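Local atomic coordinates of hypothetical protein (Lactobacillus plantarum, PDB entry 2IAY), a protein that is of unknown function but probably plays a role in amino-acid metabolism. Residues Asp13-Tyr17 with Arg99-Ala103; Thr16-Ser20 with Leu67-Met72; Thr27-Phe33 with Asn104-Ile110. Residue numbers count along the deposited sequence, not the author numbering.

Contact 1 of 3, residues Asp13-Tyr17 with Arg99-Ala103; sequences DTKTY and RYILA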
ATOM      1  N   ASP A  13     -11.907   0.953   4.572  1.00 12.33           N
ATOM      2  CA  ASP A  13     -11.599   2.344   4.334  1.00 11.18           C
ATOM      3  C   ASP A  13     -12.778   3.073   3.691  1.00 12.76           C
ATOM      4  O   ASP A  13     -13.586   2.470   2.987  1.00 14.58           O
ATOM      5  CB  ASP A  13     -10.327   2.397   3.459  1.00 10.73           C
ATOM      6  CG  ASP A  13      -9.541   3.703   3.582  1.00 10.39           C
ATOM      7  OD1 ASP A  13     -10.076   4.746   4.056  1.00 10.72           O
ATOM      8  OD2 ASP A  13      -8.352   3.720   3.115  1.00 10.58           O
ATOM      9  N   THR A  14     -12.827   4.380   3.886  1.00 10.54           N
ATOM     10  CA  THR A  14     -13.770   5.234   3.167  1.00 12.37           C
ATOM     11  C   THR A  14     -13.155   5.863   1.905  1.00 13.52           C
ATOM     12  O   THR A  14     -13.852   6.365   1.038  1.00 17.54           O
ATOM     13  CB  THR A  14     -14.325   6.322   4.077  1.00 13.45           C
ATOM     14  OG1 THR A  14     -13.272   7.216   4.419  1.00 18.62           O
ATOM     15  CG2 THR A  14     -14.989   5.678   5.317  1.00 14.39           C
ATOM     16  N   LYS A  15     -11.837   5.802   1.762  1.00 12.19           N
ATOM     17  CA  LYS A  15     -11.135   6.355   0.609  1.00 12.60           C
ATOM     18  C   LYS A  15     -10.772   5.236  -0.351  1.00 11.11           C
ATOM     19  O   LYS A  15     -10.473   4.152   0.083  1.00 12.62           O
ATOM     20  CB  LYS A  15      -9.786   6.993   1.060  1.00 13.43           C
ATOM     21  CG  LYS A  15      -9.999   8.159   1.934  1.00 17.31           C
ATOM     22  CD  LYS A  15      -8.736   8.884   2.225  1.00 14.86           C
ATOM     23  CE  LYS A  15      -9.093   9.847   3.345  1.00 19.66           C
ATOM     24  NZ  LYS A  15      -8.267  11.002   3.488  1.00 25.04           N
ATOM     25  N   THR A  16     -10.728   5.557  -1.630  1.00 10.71           N
ATOM     26  CA  THR A  16     -10.210   4.692  -2.683  0.50  9.97           C
ATOM     27  C   THR A  16      -8.929   5.339  -3.222  1.00 10.80           C
ATOM     28  O   THR A  16      -8.902   6.562  -3.435  1.00 13.26           O
ATOM     29  CB  THR A  16     -11.298   4.497  -3.778  0.50 11.29           C
ATOM     30  OG1 THR A  16     -12.370   3.723  -3.238  0.50 12.87           O
ATOM     31  CG2 THR A  16     -10.801   3.755  -4.968  0.50  9.65           C
ATOM     32  N   TYR A  17      -7.912   4.529  -3.488  1.00  8.62           N
ATOM     33  CA  TYR A  17      -6.673   5.019  -4.068  1.00  8.84           C
ATOM     34  C   TYR A  17      -6.615   4.566  -5.508  1.00  8.65           C
ATOM     35  O   TYR A  17      -6.983   3.438  -5.840  1.00 10.08           O
ATOM     36  CB  TYR A  17      -5.455   4.492  -3.271  1.00  7.64           C
ATOM     37  CG  TYR A  17      -5.359   5.139  -1.936  1.00  8.19           C
ATOM     38  CD1 TYR A  17      -5.990   4.590  -0.836  1.00  9.34           C
ATOM     39  CD2 TYR A  17      -4.657   6.319  -1.770  1.00  9.44           C
ATOM     40  CE1 TYR A  17      -5.926   5.200   0.395  1.00  9.75           C
ATOM     41  CE2 TYR A  17      -4.581   6.911  -0.535  1.00 10.93           C
ATOM     42  CZ  TYR A  17      -5.245   6.356   0.536  1.00 10.69           C
ATOM     43  OH  TYR A  17      -5.203   6.948   1.771  1.00 14.71           O
ATOM     44  N   ARG A  99      -1.613   6.440   6.591  1.00  6.73           N
ATOM     45  CA  ARG A  99      -1.850   7.683   5.852  1.00  7.06           C
ATOM     46  C   ARG A  99      -0.587   8.487   5.596  1.00  6.92           C
ATOM     47  O   ARG A  99      -0.423   9.097   4.544  1.00  7.70           O
ATOM     48  CB  ARG A  99      -2.887   8.533   6.567  1.00  6.86           C
ATOM     49  CG  ARG A  99      -4.322   8.004   6.527  1.00  6.93           C
ATOM     50  CD  ARG A  99      -4.891   7.891   5.119  1.00  7.89           C
ATOM     51  NE  ARG A  99      -6.353   7.728   5.231  1.00  8.34           N
ATOM     52  CZ  ARG A  99      -7.092   6.716   4.808  1.00  8.10           C
ATOM     53  NH1 ARG A  99      -6.588   5.799   4.017  1.00  8.58           N
ATOM     54  NH2 ARG A  99      -8.356   6.623   5.200  1.00  9.02           N
ATOM     55  N   TYR A 100       0.326   8.494   6.563  1.00  7.12           N
ATOM     56  CA  TYR A 100       1.605   9.157   6.413  1.00  6.95           C
ATOM     57  C   TYR A 100       2.409   8.553   5.258  1.00  6.54           C
ATOM     58  O   TYR A 100       2.969   9.268   4.451  1.00  8.08           O
ATOM     59  CB  TYR A 100       2.368   9.056   7.768  1.00  7.94           C
ATOM     60  CG  TYR A 100       3.669   9.821   7.785  1.00  9.50           C
ATOM     61  CD1 TYR A 100       4.837   9.274   7.306  1.00 12.32           C
ATOM     62  CD2 TYR A 100       3.692  11.137   8.218  1.00 12.06           C
ATOM     63  CE1 TYR A 100       6.031  10.040   7.296  1.00 15.51           C
ATOM     64  CE2 TYR A 100       4.845  11.880   8.244  1.00 15.96           C
ATOM     65  CZ  TYR A 100       5.990  11.336   7.777  1.00 14.71           C
ATOM     66  OH  TYR A 100       7.117  12.099   7.793  1.00 21.47           O
ATOM     67  N   ILE A 101       2.477   7.228   5.218  1.00  6.55           N
ATOM     68  CA  ILE A 101       3.178   6.532   4.177  1.00  8.10           C
ATOM     69  C   ILE A 101       2.573   6.867   2.817  1.00  7.45           C
ATOM     70  O   ILE A 101       3.276   7.194   1.843  1.00  9.46           O
ATOM     71  CB  ILE A 101       3.178   4.989   4.441  1.00  8.46           C
ATOM     72  CG1 ILE A 101       4.005   4.652   5.681  1.00  8.40           C
ATOM     73  CG2 ILE A 101       3.693   4.232   3.209  1.00 10.45           C
ATOM     74  CD1 ILE A 101       3.687   3.280   6.283  1.00 10.56           C
ATOM     75  N   LEU A 102       1.254   6.736   2.713  1.00  7.99           N
ATOM     76  CA  LEU A 102       0.587   6.974   1.439  1.00  8.68           C
ATOM     77  C   LEU A 102       0.594   8.426   1.006  1.00  8.55           C
ATOM     78  O   LEU A 102       0.558   8.709  -0.171  1.00  8.72           O
ATOM     79  CB  LEU A 102      -0.825   6.401   1.450  1.00  9.44           C
ATOM     80  CG  LEU A 102      -0.922   4.888   1.666  1.00 11.01           C
ATOM     81  CD1 LEU A 102      -2.370   4.408   1.601  1.00 14.53           C
ATOM     82  CD2 LEU A 102      -0.067   4.143   0.657  1.00 12.06           C
ATOM     83  N   ALA A 103       0.691   9.355   1.952  1.00  8.62           N
ATOM     84  CA  ALA A 103       0.759  10.756   1.598  1.00  7.77           C
ATOM     85  C   ALA A 103       1.991  11.020   0.755  1.00  8.23           C
ATOM     86  O   ALA A 103       1.964  11.824  -0.138  1.00  8.51           O
ATOM     87  CB  ALA A 103       0.817  11.627   2.876  1.00 10.67           C
TER
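A two-pronged arginine-aspartate salt bridge joins the loop before strand 17-19 to helix 92-107. The CA-to-CB bond of R99 points sideways, but its long side chain brings the guanidinium to the loop. NH2 of R99 donates to OD1 of D13 at 2.8 Å, and NH1 of R99 donates to OD2 of D13 at 2.9 Å. Both bonds are nearly straight, so the carboxylate meets the edge of the guanidinium. OD1 of D13 also accepts from the backbone N of K15 at 3.1 Å, an Asx turn, which probably helps to orient the carboxylate. NH1 of R99 makes a further, weak hydrogen bond to OH of Y17 at 2.9 Å. K15 lays its aliphatic chain over one face of the guanidinium, with CD 3.8 Å from CZ of R99. The two like charges stay close, with NZ of K15 4.2 Å from NE of R99.

Beside the salt bridge the contact is apolar. About one helical turn along from R99, L102 presses CD1 onto a face of the Y17 ring. That methyl is 3.6 Å from CZ of Y17 and 4.0 Å from the ring centroid, a CH-pi contact. L111 and M72 also touch both Y17 and L102. A bidentate salt bridge backed by an Asx turn, and a CH-pi contact, thus join loop and strand to the helix, in what was suggested to be a new fold.

Contact 2 of 3, residues Thr16-Ser20 with Leu67-Met72; sequences TYTLS and LTGFKM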
ATOM      1  N   THR A  16     -10.728   5.557  -1.630  1.00 10.71           N
ATOM      2  CA  THR A  16     -10.210   4.692  -2.683  0.50  9.97           C
ATOM      3  C   THR A  16      -8.929   5.339  -3.222  1.00 10.80           C
ATOM      4  O   THR A  16      -8.902   6.562  -3.435  1.00 13.26           O
ATOM      5  CB  THR A  16     -11.298   4.497  -3.778  0.50 11.29           C
ATOM      6  OG1 THR A  16     -12.370   3.723  -3.238  0.50 12.87           O
ATOM      7  CG2 THR A  16     -10.801   3.755  -4.968  0.50  9.65           C
ATOM      8  N   TYR A  17      -7.912   4.529  -3.488  1.00  8.62           N
ATOM      9  CA  TYR A  17      -6.673   5.019  -4.068  1.00  8.84           C
ATOM     10  C   TYR A  17      -6.615   4.566  -5.508  1.00  8.65           C
ATOM     11  O   TYR A  17      -6.983   3.438  -5.840  1.00 10.08           O
ATOM     12  CB  TYR A  17      -5.455   4.492  -3.271  1.00  7.64           C
ATOM     13  CG  TYR A  17      -5.359   5.139  -1.936  1.00  8.19           C
ATOM     14  CD1 TYR A  17      -5.990   4.590  -0.836  1.00  9.34           C
ATOM     15  CD2 TYR A  17      -4.657   6.319  -1.770  1.00  9.44           C
ATOM     16  CE1 TYR A  17      -5.926   5.200   0.395  1.00  9.75           C
ATOM     17  CE2 TYR A  17      -4.581   6.911  -0.535  1.00 10.93           C
ATOM     18  CZ  TYR A  17      -5.245   6.356   0.536  1.00 10.69           C
ATOM     19  OH  TYR A  17      -5.203   6.948   1.771  1.00 14.71           O
ATOM     20  N   THR A  18      -6.145   5.467  -6.371  1.00  7.74           N
ATOM     21  CA  THR A  18      -5.983   5.216  -7.786  1.00  8.04           C
ATOM     22  C   THR A  18      -4.532   5.307  -8.176  1.00  8.37           C
ATOM     23  O   THR A  18      -3.816   6.211  -7.778  1.00  9.16           O
ATOM     24  CB  THR A  18      -6.774   6.279  -8.550  1.00  9.66           C
ATOM     25  OG1 THR A  18      -8.155   6.153  -8.206  1.00 10.80           O
ATOM     26  CG2 THR A  18      -6.654   6.130 -10.076  1.00 11.13           C
ATOM     27  N   LEU A  19      -4.079   4.381  -9.000  1.00  8.81           N
ATOM     28  CA  LEU A  19      -2.715   4.416  -9.518  1.00  8.08           C
ATOM     29  C   LEU A  19      -2.605   5.559 -10.520  1.00  9.37           C
ATOM     30  O   LEU A  19      -3.407   5.672 -11.403  1.00 11.60           O
ATOM     31  CB  LEU A  19      -2.384   3.076 -10.166  1.00  9.56           C
ATOM     32  CG  LEU A  19      -0.945   2.900 -10.689  1.00  8.18           C
ATOM     33  CD1 LEU A  19       0.074   2.878  -9.553  1.00 10.42           C
ATOM     34  CD2 LEU A  19      -0.819   1.668 -11.548  1.00  9.72           C
ATOM     35  N   SER A  20      -1.581   6.374 -10.392  1.00  8.77           N
ATOM     36  CA  SER A  20      -1.382   7.445 -11.331  1.00  8.56           C
ATOM     37  C   SER A  20      -1.146   6.895 -12.718  1.00  8.28           C
ATOM     38  O   SER A  20      -0.304   6.028 -12.904  1.00  8.91           O
ATOM     39  CB  SER A  20      -0.210   8.325 -10.964  1.00  8.96           C
ATOM     40  OG  SER A  20       0.024   9.194 -12.054  1.00 10.51           O
ATOM     41  N   LEU A  67       3.366  -1.176 -15.313  1.00  6.75           N
ATOM     42  CA  LEU A  67       3.104   0.103 -14.670  1.00  6.45           C
ATOM     43  C   LEU A  67       1.676   0.615 -14.850  1.00  7.33           C
ATOM     44  O   LEU A  67       1.422   1.788 -14.681  1.00  8.99           O
ATOM     45  CB  LEU A  67       4.147   1.182 -15.028  1.00  6.65           C
ATOM     46  CG  LEU A  67       5.583   0.835 -14.711  1.00  7.12           C
ATOM     47  CD1 LEU A  67       6.525   1.865 -15.324  1.00  8.09           C
ATOM     48  CD2 LEU A  67       5.833   0.769 -13.205  1.00 12.41           C
ATOM     49  N   THR A  68       0.755  -0.304 -15.145  1.00  7.12           N
ATOM     50  CA  THR A  68      -0.615   0.069 -15.466  1.00  6.84           C
ATOM     51  C   THR A  68      -1.643  -0.483 -14.464  1.00  7.07           C
ATOM     52  O   THR A  68      -2.810  -0.147 -14.595  1.00  9.79           O
ATOM     53  CB  THR A  68      -1.001  -0.450 -16.844  1.00  9.43           C
ATOM     54  OG1 THR A  68      -0.780  -1.860 -16.835  1.00 11.77           O
ATOM     55  CG2 THR A  68      -0.224   0.240 -17.942  1.00 12.49           C
ATOM     56  N   GLY A  69      -1.219  -1.264 -13.480  1.00  6.50           N
ATOM     57  CA  GLY A  69      -2.156  -1.747 -12.477  1.00  8.00           C
ATOM     58  C   GLY A  69      -1.444  -2.039 -11.182  1.00  6.98           C
ATOM     59  O   GLY A  69      -0.224  -2.157 -11.173  1.00  7.23           O
ATOM     60  N   PHE A  70      -2.200  -2.108 -10.079  1.00  6.68           N
ATOM     61  CA  PHE A  70      -1.604  -2.338  -8.778  1.00  6.91           C
ATOM     62  C   PHE A  70      -2.513  -3.185  -7.911  1.00  6.21           C
ATOM     63  O   PHE A  70      -3.673  -3.447  -8.230  1.00  7.69           O
ATOM     64  CB  PHE A  70      -1.163  -1.045  -8.061  1.00  6.71           C
ATOM     65  CG  PHE A  70      -2.238  -0.258  -7.328  1.00  6.42           C
ATOM     66  CD1 PHE A  70      -3.333   0.308  -7.978  1.00  8.53           C
ATOM     67  CD2 PHE A  70      -2.071   0.059  -5.987  1.00  7.15           C
ATOM     68  CE1 PHE A  70      -4.241   1.085  -7.288  1.00  8.20           C
ATOM     69  CE2 PHE A  70      -2.980   0.837  -5.313  1.00  7.28           C
ATOM     70  CZ  PHE A  70      -4.064   1.363  -5.965  1.00  7.83           C
ATOM     71  N   LYS A  71      -1.933  -3.610  -6.801  1.00  7.34           N
ATOM     72  CA  LYS A  71      -2.574  -4.283  -5.714  1.00  7.04           C
ATOM     73  C   LYS A  71      -2.109  -3.631  -4.425  1.00  6.39           C
ATOM     74  O   LYS A  71      -0.955  -3.247  -4.304  1.00  7.51           O
ATOM     75  CB  LYS A  71      -2.187  -5.769  -5.656  1.00  8.40           C
ATOM     76  CG  LYS A  71      -2.531  -6.535  -6.879  1.00  9.08           C
ATOM     77  CD  LYS A  71      -1.811  -7.871  -6.928  1.00  9.76           C
ATOM     78  CE  LYS A  71      -2.202  -8.690  -8.139  1.00 11.00           C
ATOM     79  NZ  LYS A  71      -1.612 -10.079  -8.129  1.00 12.33           N
HETATM   80  N   MSE A  72      -3.004  -3.512  -3.440  1.00  6.18           N
HETATM   81  CA  MSE A  72      -2.629  -2.956  -2.160  1.00  6.99           C
HETATM   82  C   MSE A  72      -3.528  -3.541  -1.096  1.00  7.91           C
HETATM   83  O   MSE A  72      -4.736  -3.646  -1.290  1.00  9.91           O
HETATM   84  CB  MSE A  72      -2.702  -1.448  -2.181  1.00  8.48           C
HETATM   85  CG  MSE A  72      -2.207  -0.795  -0.895  1.00  7.19           C
HETATM   86 SE   MSE A  72      -2.157   1.158  -1.049  0.75 13.74          SE
HETATM   87  CE  MSE A  72      -4.035   1.428  -1.186  1.00 12.12           C
TER
HETATM   88  O   HOH W   1      -0.521   3.750 -14.478  1.00 11.04           O
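Two strands from different sheets face each other here, and their side chains fill the gap. The axes of strands 17-19 and 70-72 pass 8.6 Å apart and run roughly antiparallel, at 151°. No direct hydrogen bond crosses between the segments. The main bump is the F70 ring. It projects toward strand 17-19 and fits into the hollow between Y17 and L19. Its CZ lies 3.6 Å from O of Y17, which sits near the ring edge, and 4.4 Å from CB of Y17. Its CD1 lies 3.7 Å from CB of L19.

L19 is the bump from the other side. Its CD2 methyl pokes into the bend of the 67-69 backbone. It comes 3.9 Å from O of L67, 3.7 Å from C of T68 and 3.5 Å from N of G69. At the other end, selenomethionine M72 reaches over with CE, 3.7 Å from CD1 of Y17. T18 points the opposite way, away from this interface. Beyond the close approach of L19 and G69, water 1 bridges the segments. It donates to O of S20 and to O of L67, each at 2.8 Å.

Strand 17-19 lies between strands 7-8 and 111-113 in its own sheet. F70 also touches V8 and L111 of those strands. In the other sheet, F70 and M72 both touch M61 of strand 57-63, the neighbour of strand 70-76.

Contact 3 of 3, residues Thr27-Phe33 with Asn104-Ile110; sequences TLMDLGF and NFIERDI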
ATOM      1  N   THR A  27      10.549   6.822  -9.971  1.00  7.23           N
ATOM      2  CA  THR A  27       9.868   7.366  -8.814  1.00  7.88           C
ATOM      3  C   THR A  27       9.473   6.253  -7.833  1.00  7.78           C
ATOM      4  O   THR A  27       9.661   6.381  -6.607  1.00  8.32           O
ATOM      5  CB  THR A  27       8.682   8.209  -9.220  1.00  8.63           C
ATOM      6  OG1 THR A  27       9.158   9.200 -10.116  1.00  9.67           O
ATOM      7  CG2 THR A  27       8.029   8.903  -7.992  1.00 11.60           C
ATOM      8  N   LEU A  28       8.955   5.144  -8.356  1.00  7.91           N
ATOM      9  CA  LEU A  28       8.672   3.981  -7.498  1.00  7.68           C
ATOM     10  C   LEU A  28       9.922   3.596  -6.714  1.00  7.58           C
ATOM     11  O   LEU A  28       9.894   3.368  -5.499  1.00  7.99           O
ATOM     12  CB  LEU A  28       8.130   2.792  -8.294  1.00  8.07           C
ATOM     13  CG  LEU A  28       6.715   2.968  -8.836  1.00  7.49           C
ATOM     14  CD1 LEU A  28       6.439   1.858  -9.808  1.00 10.73           C
ATOM     15  CD2 LEU A  28       5.659   2.973  -7.730  1.00  8.84           C
HETATM   16  N   MSE A  29      11.052   3.493  -7.411  1.00  8.14           N
HETATM   17  CA  MSE A  29      12.322   3.109  -6.790  0.67  7.16           C
HETATM   18  C   MSE A  29      12.710   4.117  -5.740  1.00  7.82           C
HETATM   19  O   MSE A  29      13.156   3.787  -4.658  1.00  9.34           O
HETATM   20  CB  MSE A  29      13.437   3.027  -7.856  0.67  7.71           C
HETATM   21  CG  MSE A  29      13.204   1.854  -8.778  0.67  7.52           C
HETATM   22 SE   MSE A  29      14.552   1.740 -10.163  0.50 14.67          SE
HETATM   23  CE  MSE A  29      14.192  -0.142 -10.641  0.67 17.29           C
ATOM     24  N   ASP A  30      12.557   5.388  -6.068  1.00  8.64           N
ATOM     25  CA  ASP A  30      12.904   6.471  -5.147  1.00  8.86           C
ATOM     26  C   ASP A  30      12.079   6.435  -3.859  1.00  9.86           C
ATOM     27  O   ASP A  30      12.556   6.851  -2.812  1.00 13.08           O
ATOM     28  CB  ASP A  30      12.743   7.836  -5.841  1.00  9.69           C
ATOM     29  CG  ASP A  30      13.356   8.977  -5.044  1.00 10.84           C
ATOM     30  OD1 ASP A  30      14.556   8.836  -4.697  1.00 11.74           O
ATOM     31  OD2 ASP A  30      12.659  10.014  -4.803  1.00 12.16           O
ATOM     32  N   LEU A  31      10.854   5.921  -3.920  1.00  9.11           N
ATOM     33  CA  LEU A  31       9.979   5.805  -2.747  1.00  9.23           C
ATOM     34  C   LEU A  31      10.114   4.468  -2.046  1.00  9.77           C
ATOM     35  O   LEU A  31       9.356   4.212  -1.103  1.00 12.56           O
ATOM     36  CB  LEU A  31       8.512   6.059  -3.152  1.00 10.48           C
ATOM     37  CG  LEU A  31       8.058   7.525  -3.192  1.00 11.06           C
ATOM     38  CD1 LEU A  31       7.938   8.145  -1.844  1.00 13.40           C
ATOM     39  CD2 LEU A  31       8.911   8.448  -4.065  1.00 11.77           C
ATOM     40  N   GLY A  32      11.032   3.612  -2.479  1.00  9.14           N
ATOM     41  CA  GLY A  32      11.338   2.416  -1.753  1.00  9.46           C
ATOM     42  C   GLY A  32      10.760   1.130  -2.312  1.00  9.45           C
ATOM     43  O   GLY A  32      10.913   0.078  -1.708  1.00  9.73           O
ATOM     44  N   PHE A  33      10.137   1.174  -3.476  1.00  7.72           N
ATOM     45  CA  PHE A  33       9.715  -0.053  -4.139  1.00  8.15           C
ATOM     46  C   PHE A  33      10.932  -0.775  -4.692  1.00  8.62           C
ATOM     47  O   PHE A  33      11.873  -0.136  -5.165  1.00 10.41           O
ATOM     48  CB  PHE A  33       8.743   0.217  -5.298  1.00  8.62           C
ATOM     49  CG  PHE A  33       7.366   0.639  -4.888  1.00  7.15           C
ATOM     50  CD1 PHE A  33       7.123   1.890  -4.359  1.00  8.41           C
ATOM     51  CD2 PHE A  33       6.307  -0.239  -5.040  1.00  7.49           C
ATOM     52  CE1 PHE A  33       5.830   2.271  -4.018  1.00  9.29           C
ATOM     53  CE2 PHE A  33       5.035   0.142  -4.693  1.00  8.95           C
ATOM     54  CZ  PHE A  33       4.814   1.354  -4.137  1.00  9.97           C
ATOM     55  N   ASN A 104       3.090  10.337   1.031  1.00  7.69           N
ATOM     56  CA  ASN A 104       4.281  10.475   0.219  1.00  8.22           C
ATOM     57  C   ASN A 104       4.039   9.993  -1.238  1.00  7.55           C
ATOM     58  O   ASN A 104       4.580  10.558  -2.165  1.00  8.46           O
ATOM     59  CB  ASN A 104       5.471   9.717   0.804  1.00  9.33           C
ATOM     60  CG  ASN A 104       6.026  10.327   2.046  1.00 11.32           C
ATOM     61  OD1 ASN A 104       5.979  11.547   2.217  1.00 12.44           O
ATOM     62  ND2 ASN A 104       6.634   9.499   2.882  1.00 13.67           N
ATOM     63  N   PHE A 105       3.257   8.917  -1.372  1.00  7.28           N
ATOM     64  CA  PHE A 105       2.928   8.410  -2.689  1.00  7.55           C
ATOM     65  C   PHE A 105       2.024   9.388  -3.448  1.00  7.38           C
ATOM     66  O   PHE A 105       2.164   9.535  -4.657  1.00  8.63           O
ATOM     67  CB  PHE A 105       2.259   7.038  -2.577  1.00  6.76           C
ATOM     68  CG  PHE A 105       3.103   5.901  -2.041  1.00  6.73           C
ATOM     69  CD1 PHE A 105       4.430   6.042  -1.675  1.00  8.70           C
ATOM     70  CD2 PHE A 105       2.512   4.670  -1.913  1.00  9.10           C
ATOM     71  CE1 PHE A 105       5.120   4.952  -1.155  1.00  8.57           C
ATOM     72  CE2 PHE A 105       3.226   3.579  -1.426  1.00  9.56           C
ATOM     73  CZ  PHE A 105       4.525   3.740  -1.007  1.00  8.72           C
ATOM     74  N   ILE A 106       1.136  10.070  -2.720  1.00  7.84           N
ATOM     75  CA  ILE A 106       0.279  11.110  -3.336  1.00  7.55           C
ATOM     76  C   ILE A 106       1.138  12.293  -3.801  1.00  8.89           C
ATOM     77  O   ILE A 106       1.002  12.782  -4.910  1.00 10.52           O
ATOM     78  CB  ILE A 106      -0.795  11.567  -2.366  1.00  8.21           C
ATOM     79  CG1 ILE A 106      -1.783  10.425  -2.161  1.00 10.01           C
ATOM     80  CG2 ILE A 106      -1.510  12.796  -2.951  1.00 10.83           C
ATOM     81  CD1 ILE A 106      -2.802  10.666  -1.077  1.00 12.17           C
ATOM     82  N   GLU A 107       2.080  12.709  -2.982  1.00  8.28           N
ATOM     83  CA  GLU A 107       2.947  13.850  -3.324  1.00  9.73           C
ATOM     84  C   GLU A 107       3.936  13.605  -4.456  1.00  9.47           C
ATOM     85  O   GLU A 107       4.400  14.546  -5.096  1.00 12.66           O
ATOM     86  CB  GLU A 107       3.694  14.279  -2.071  1.00 11.66           C
ATOM     87  CG  GLU A 107       2.737  14.937  -1.041  1.00 14.44           C
ATOM     88  CD  GLU A 107       1.762  15.972  -1.631  1.00 20.40           C
ATOM     89  OE1 GLU A 107       2.225  16.918  -2.299  1.00 24.22           O
ATOM     90  OE2 GLU A 107       0.520  15.822  -1.441  1.00 21.22           O
ATOM     91  N   ARG A 108       4.197  12.339  -4.744  1.00  8.53           N
ATOM     92  CA  ARG A 108       5.183  11.958  -5.755  0.50  8.67           C
ATOM     93  C   ARG A 108       4.562  11.262  -6.971  1.00  7.30           C
ATOM     94  O   ARG A 108       5.235  10.589  -7.714  1.00  9.31           O
ATOM     95  CB  ARG A 108       6.310  11.150  -5.120  0.50  8.97           C
ATOM     96  CG  ARG A 108       6.965  11.850  -3.928  0.50 10.71           C
ATOM     97  CD  ARG A 108       7.921  12.956  -4.333  0.50 12.23           C
ATOM     98  NE  ARG A 108       9.131  12.376  -4.897  0.50  9.24           N
ATOM     99  CZ  ARG A 108       9.468  12.374  -6.188  0.50  9.32           C
ATOM    100  NH1 ARG A 108       8.760  13.023  -7.130  0.50 11.33           N
ATOM    101  NH2 ARG A 108      10.563  11.740  -6.540  0.50 10.35           N
ATOM    102  N   ASP A 109       3.258  11.464  -7.202  1.00  8.42           N
ATOM    103  CA  ASP A 109       2.620  10.988  -8.439  1.00  9.03           C
ATOM    104  C   ASP A 109       2.641   9.479  -8.586  1.00  8.57           C
ATOM    105  O   ASP A 109       2.832   8.964  -9.681  1.00  8.98           O
ATOM    106  CB  ASP A 109       3.183  11.696  -9.696  1.00 10.14           C
ATOM    107  CG  ASP A 109       2.433  11.383 -10.992  1.00 10.83           C
ATOM    108  OD1 ASP A 109       1.199  11.325 -10.976  1.00 10.99           O
ATOM    109  OD2 ASP A 109       3.075  11.211 -12.060  1.00 12.78           O
ATOM    110  N   ILE A 110       2.393   8.779  -7.477  1.00  7.73           N
ATOM    111  CA  ILE A 110       2.206   7.337  -7.503  1.00  7.19           C
ATOM    112  C   ILE A 110       0.737   6.977  -7.361  1.00  7.54           C
ATOM    113  O   ILE A 110       0.229   6.155  -8.142  1.00  7.95           O
ATOM    114  CB  ILE A 110       3.100   6.612  -6.462  1.00  8.80           C
ATOM    115  CG1 ILE A 110       4.609   6.854  -6.800  1.00 10.16           C
ATOM    116  CG2 ILE A 110       2.746   5.129  -6.374  1.00  8.46           C
ATOM    117  CD1 ILE A 110       5.568   6.486  -5.694  1.00 12.29           C
TER
HETATM  118  O   HOH W   2      11.038  11.980  -9.313  1.00 21.43           O
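L31 lays its side chain across the C-terminal end of helix 92-107. CD1 of L31 is 3.9 Å from CB of N104, and CB of L31 is 4.1 Å from CE1 of F105. CD2 of L31 is 3.9 Å from CB of R108, and CG of L31 is 3.7 Å from CD1 of I110. One leucine therefore meets both the last helical turn and the chain that leaves it. I110 also packs on L28, with CG2 of I110 3.9 Å from CD2 of L28. The backbone N of I110 bonds back to O of F105 at 2.9 Å, so the chain leaving the helix stays tied to its last turn.

F33 meets F105 obliquely, with CE1 of F33 3.6 Å from CZ of F105. The ring centres are 5.3 Å apart and the planes at 44°. Both rings also meet F43 of strand 41-47, so this part faces the four-stranded sheet.

On the more exposed side the contact is mainly polar. NH2 of R108 makes a salt bridge to OD2 of D30 at 3.2 Å. T27 places CG2 over a face of that guanidinium and 3.3 Å from O of R108. NH2 of R108 also donates to water 2 at 2.8 Å.

G32, with positive phi, ends the shorter helix. F33 N bonds to O of L28 at 3.0 Å and G32 N to O of M29 at 3.0 Å. This is a Schellman motif, a classic helix C-terminal turn, here packed against the end of a second helix.

From the N terminus, the chain passes strand 7-8 and reaches 13-20, where contacts 1 and 2 overlap and share Y17 as a touching residue. Contact 2 closes the shorter loop, when the chain returns at 67-72. Contact 1 closes a longer one at helix 92-107, so contact 2 is largely nested within it. They touch through L102 and M72. Contact 3 starts at helix 25-30 and ends at 104-110, beyond both, so it crosses the other two. S20 meets D109 and I110, which links contact 2 to contact 3. Together the three tie the small sheet to the four-stranded sheet, and both helices to this framework.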